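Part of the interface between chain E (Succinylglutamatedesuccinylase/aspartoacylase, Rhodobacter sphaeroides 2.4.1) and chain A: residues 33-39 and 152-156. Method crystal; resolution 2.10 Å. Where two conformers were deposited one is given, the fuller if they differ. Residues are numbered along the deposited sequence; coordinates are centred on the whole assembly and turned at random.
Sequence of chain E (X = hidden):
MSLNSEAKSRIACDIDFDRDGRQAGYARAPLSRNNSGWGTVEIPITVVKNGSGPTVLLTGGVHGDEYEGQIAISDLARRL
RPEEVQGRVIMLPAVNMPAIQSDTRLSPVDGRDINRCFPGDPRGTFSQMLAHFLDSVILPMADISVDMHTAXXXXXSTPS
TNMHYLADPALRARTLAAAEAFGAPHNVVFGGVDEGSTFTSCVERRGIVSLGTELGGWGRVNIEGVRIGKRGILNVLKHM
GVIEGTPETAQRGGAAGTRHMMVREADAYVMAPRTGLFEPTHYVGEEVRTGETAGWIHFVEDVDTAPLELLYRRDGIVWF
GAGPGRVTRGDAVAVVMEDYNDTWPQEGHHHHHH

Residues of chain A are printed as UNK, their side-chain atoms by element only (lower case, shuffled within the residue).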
ATOM      1  N   ARG E  33       4.026 -16.934   2.424  1.00 32.75           N
ATOM      2  CA  ARG E  33       3.103 -15.879   1.986  1.00 32.10           C
ATOM      3  C   ARG E  33       1.722 -16.208   2.567  1.00 30.14           C
ATOM      4  O   ARG E  33       1.495 -17.330   3.035  1.00 29.50           O
ATOM      5  CB  ARG E  33       3.028 -15.816   0.433  1.00 31.90           C
ATOM      6  CG  ARG E  33       4.393 -15.832  -0.311  1.00 34.27           C
ATOM      7  CD  ARG E  33       4.284 -15.571  -1.841  1.00 33.50           C
ATOM      8  NE  ARG E  33       3.261 -16.389  -2.492  1.00 37.23           N
ATOM      9  CZ  ARG E  33       3.475 -17.566  -3.089  1.00 41.59           C
ATOM     10  NH1 ARG E  33       4.703 -18.108  -3.170  1.00 43.00           N
ATOM     11  NH2 ARG E  33       2.440 -18.218  -3.615  1.00 46.33           N
ATOM     12  N   ASN E  34       0.798 -15.259   2.497  1.00 28.29           N
ATOM     13  CA  ASN E  34      -0.567 -15.489   3.020  1.00 28.76           C
ATOM     14  C   ASN E  34      -1.302 -16.705   2.438  1.00 28.35           C
ATOM     15  O   ASN E  34      -1.916 -17.455   3.187  1.00 28.22           O
ATOM     16  CB  ASN E  34      -1.432 -14.210   2.966  1.00 27.18           C
ATOM     17  CG  ASN E  34      -1.099 -13.227   4.115  1.00 28.31           C
ATOM     18  OD1 ASN E  34      -0.859 -13.637   5.267  1.00 28.65           O
ATOM     19  ND2 ASN E  34      -1.052 -11.938   3.797  1.00 25.99           N
ATOM     20  N   ASN E  35      -1.204 -16.910   1.120  1.00 29.37           N
ATOM     21  CA  ASN E  35      -1.775 -18.107   0.482  1.00 30.86           C
ATOM     22  C   ASN E  35      -0.770 -19.206   0.087  1.00 30.38           C
ATOM     23  O   ASN E  35      -1.104 -20.110  -0.689  1.00 30.36           O
ATOM     24  CB  ASN E  35      -2.688 -17.722  -0.682  1.00 31.11           C
ATOM     25  CG  ASN E  35      -1.938 -17.138  -1.851  1.00 34.50           C
ATOM     26  OD1 ASN E  35      -0.701 -17.046  -1.857  1.00 39.69           O
ATOM     27  ND2 ASN E  35      -2.681 -16.766  -2.876  1.00 37.44           N
ATOM     28  N   SER E  36       0.447 -19.130   0.643  1.00 30.24           N
ATOM     29  CA  SER E  36       1.478 -20.147   0.428  1.00 29.98           C
ATOM     30  C   SER E  36       2.480 -20.139   1.584  1.00 30.04           C
ATOM     31  O   SER E  36       3.609 -19.648   1.430  1.00 29.03           O
ATOM     32  CB  SER E  36       2.202 -19.896  -0.913  1.00 30.80           C
ATOM     33  OG  SER E  36       3.101 -20.935  -1.276  1.00 31.02           O
ATOM     34  N   GLY E  37       2.081 -20.729   2.710  1.00 28.80           N
ATOM     35  CA  GLY E  37       2.861 -20.687   3.946  1.00 29.67           C
ATOM     36  C   GLY E  37       4.125 -21.527   3.868  1.00 29.94           C
ATOM     37  O   GLY E  37       5.084 -21.313   4.619  1.00 29.29           O
ATOM     38  N   TRP E  38       4.123 -22.462   2.925  1.00 29.92           N
ATOM     39  CA  TRP E  38       5.210 -23.406   2.707  0.50 30.73           C
ATOM     40  C   TRP E  38       5.815 -23.195   1.320  1.00 31.01           C
ATOM     41  O   TRP E  38       6.348 -24.133   0.757  1.00 31.99           O
ATOM     42  CB  TRP E  38       4.708 -24.861   2.808  0.50 31.60           C
ATOM     43  CG  TRP E  38       4.407 -25.378   4.219  0.50 32.21           C
ATOM     44  CD1 TRP E  38       4.222 -24.627   5.354  0.50 32.85           C
ATOM     45  CD2 TRP E  38       4.235 -26.749   4.617  0.50 32.80           C
ATOM     46  NE1 TRP E  38       3.953 -25.446   6.431  0.50 33.34           N
ATOM     47  CE2 TRP E  38       3.959 -26.751   6.010  0.50 34.34           C
ATOM     48  CE3 TRP E  38       4.284 -27.981   3.936  0.50 34.88           C
ATOM     49  CZ2 TRP E  38       3.736 -27.938   6.731  0.50 33.69           C
ATOM     50  CZ3 TRP E  38       4.069 -29.158   4.660  0.50 32.71           C
ATOM     51  CH2 TRP E  38       3.795 -29.127   6.035  0.50 32.79           C
ATOM     52  N   GLY E  39       5.715 -21.975   0.779  1.00 30.93           N
ATOM     53  CA  GLY E  39       6.226 -21.630  -0.543  1.00 31.44           C
ATOM     54  C   GLY E  39       7.742 -21.640  -0.594  1.00 31.92           C
ATOM     55  O   GLY E  39       8.396 -21.549   0.435  1.00 31.58           O
TER
ATOM     56  N   UNK A 152      -5.053 -22.943   6.516  1.00 23.75           N
ATOM     57  CA  UNK A 152      -5.431 -21.550   6.290  1.00 24.35           C
ATOM     58  C   UNK A 152      -5.912 -21.331   4.863  1.00 24.92           C
ATOM     59  O   UNK A 152      -6.790 -22.066   4.371  1.00 25.47           O
ATOM     60  N   UNK A 153      -5.312 -20.346   4.195  1.00 24.30           N
ATOM     61  CA  UNK A 153      -5.528 -20.109   2.776  1.00 25.47           C
ATOM     62  C   UNK A 153      -4.608 -20.868   1.821  1.00 25.63           C
ATOM     63  O   UNK A 153      -4.806 -20.795   0.610  1.00 26.75           O
ATOM     64  n   UNK A 153      -8.240 -16.578   3.615  1.00 30.81           N
ATOM     65  c   UNK A 153      -7.626 -17.273   2.599  1.00 30.52           C
ATOM     66  c   UNK A 153      -7.524 -16.708   4.718  1.00 31.40           C
ATOM     67  n   UNK A 153      -6.444 -17.417   4.431  1.00 31.05           N
ATOM     68  c   UNK A 153      -6.476 -17.785   3.102  1.00 27.87           C
ATOM     69  c   UNK A 153      -5.401 -18.610   2.473  1.00 25.13           C
ATOM     70  N   UNK A 154      -3.633 -21.597   2.358  1.00 26.06           N
ATOM     71  CA  UNK A 154      -2.595 -22.282   1.573  1.00 27.51           C
ATOM     72  C   UNK A 154      -3.007 -23.633   0.913  1.00 27.79           C
ATOM     73  O   UNK A 154      -2.609 -23.949  -0.224  1.00 27.96           O
ATOM     74  c   UNK A 154      -1.344 -22.501   2.452  1.00 27.57           C
ATOM     75  o   UNK A 154      -0.763 -21.263   2.855  1.00 29.02           O
ATOM     76  N   UNK A 155      -3.795 -24.407   1.631  1.00 27.35           N
ATOM     77  CA  UNK A 155      -4.158 -25.756   1.244  1.00 28.01           C
ATOM     78  C   UNK A 155      -5.460 -26.111   1.928  1.00 26.38           C
ATOM     79  O   UNK A 155      -5.954 -25.371   2.760  1.00 25.05           O
ATOM     80  c   UNK A 155       0.488 -25.759   1.499  1.00 38.22           C
ATOM     81  c   UNK A 155       0.690 -25.964   0.116  1.00 37.91           C
ATOM     82  c   UNK A 155      -1.781 -26.516   1.237  1.00 31.96           C
ATOM     83  c   UNK A 155      -0.758 -26.036   2.040  1.00 32.08           C
ATOM     84  c   UNK A 155      -1.545 -26.728  -0.111  1.00 35.62           C
ATOM     85  c   UNK A 155      -0.330 -26.457  -0.678  1.00 37.61           C
ATOM     86  o   UNK A 155       1.903 -25.712  -0.491  1.00 39.93           O
ATOM     87  c   UNK A 155      -3.121 -26.774   1.786  1.00 30.56           C
ATOM     88  N   UNK A 156      -6.008 -27.251   1.558  1.00 24.79           N
ATOM     89  CA  UNK A 156      -6.868 -27.936   2.478  1.00 24.70           C
ATOM     90  C   UNK A 156      -6.026 -29.028   3.123  1.00 24.47           C
ATOM     91  O   UNK A 156      -4.970 -29.432   2.594  1.00 24.99           O
ATOM     92  c   UNK A 156      -9.250 -28.757   2.786  1.00 24.39           C
ATOM     93  c   UNK A 156      -8.104 -28.527   1.798  1.00 24.72           C
ATOM     94  o   UNK A 156      -9.147 -28.282   3.945  1.00 26.35           O
ATOM     95  o   UNK A 156     -10.264 -29.402   2.406  1.00 25.91           O
TER
HETATM   96  O   HOH W   1      -2.110 -19.886   4.584  1.00 20.58           O
HETATM   97  O   HOH W   2      -0.348 -22.718  -1.316  1.00 32.45           O

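Position 152 of chain A has backbone atoms and nothing more, and these touch nothing of the chain E stretch; with no side chain at all, it is glycine. The phi of Gly152(A), 59°, is a value that glycine adopts more readily than other residues, which suits it to this bend in the loop.

Position 153 carries one carbon followed by a five-membered ring of three carbons and two nitrogens. Its CB lies 3.7 Å from Asn34(E) O, and its backbone O lies 3.9 Å from Asn35(E) CB. The ring is an imidazole, so the residue is histidine. The CA-to-CB bond of His153(A) points toward chain E, but the ring leads away, and its ND1 is hydrogen-bonded elsewhere in the structure. The base of the residue therefore makes the contact.

At position 154 the side chain is one carbon and one oxygen, without a branch. The oxygen sits 2.9 Å from Gly37(E) N. A short side chain ending in a hydroxyl is serine, since cysteine would end in sulfur and threonine would add a methyl carbon. The Gly37(E) N–H donates to Ser154(A) OG at an angle of 151°. Ser36(E) N is also near, 3.3 Å from Ser154(A) OG, but its angle is poor, and it bonds instead to Arg33(E) O within its own turn, at 3.2 Å. Serine suits this buried place because its small side chain brings an acceptor close to the backbone of the opposing loop.

Position 155 has one carbon leading to a six-carbon ring that bears an oxygen, and this oxygen lies 4.4 Å from Trp38(E) CB. The residue is tyrosine. The CA-to-CB bond of Tyr155(A) points sideways, yet the end of the side chain comes nearer to chain E. This is a packing contact; the hydroxyl finds its hydrogen bond elsewhere, so the side chain can reach Trp38(E) without leaving its polar end unsatisfied.

Position 156 has two side-chain carbons, the second carrying two oxygens, and none of them touches the chain E stretch. A carboxylate attached directly to CB makes it aspartate. Both oxygens of Asp156(A) are hydrogen-bonded to other parts of the structure.

The contact works by fitting Ser154(A) against the consecutive turns of chain E. Beside its direct bond to Gly37(E), water 1 links Ser154(A) OG, at 2.6 Å, to Asn34(E) O, at 2.8 Å. Water 2 donates to Ser154(A) O and to Asn35(E) O, each at 2.8 Å, while Ser154(A) CA approaches Asn35(E) O at 3.5 Å in a CA–H···O contact. Backbone groups supply the chain E side of these polar links, with His153(A) and Tyr155(A) adding packing.

Chain A, residues 152-156: GHSYD
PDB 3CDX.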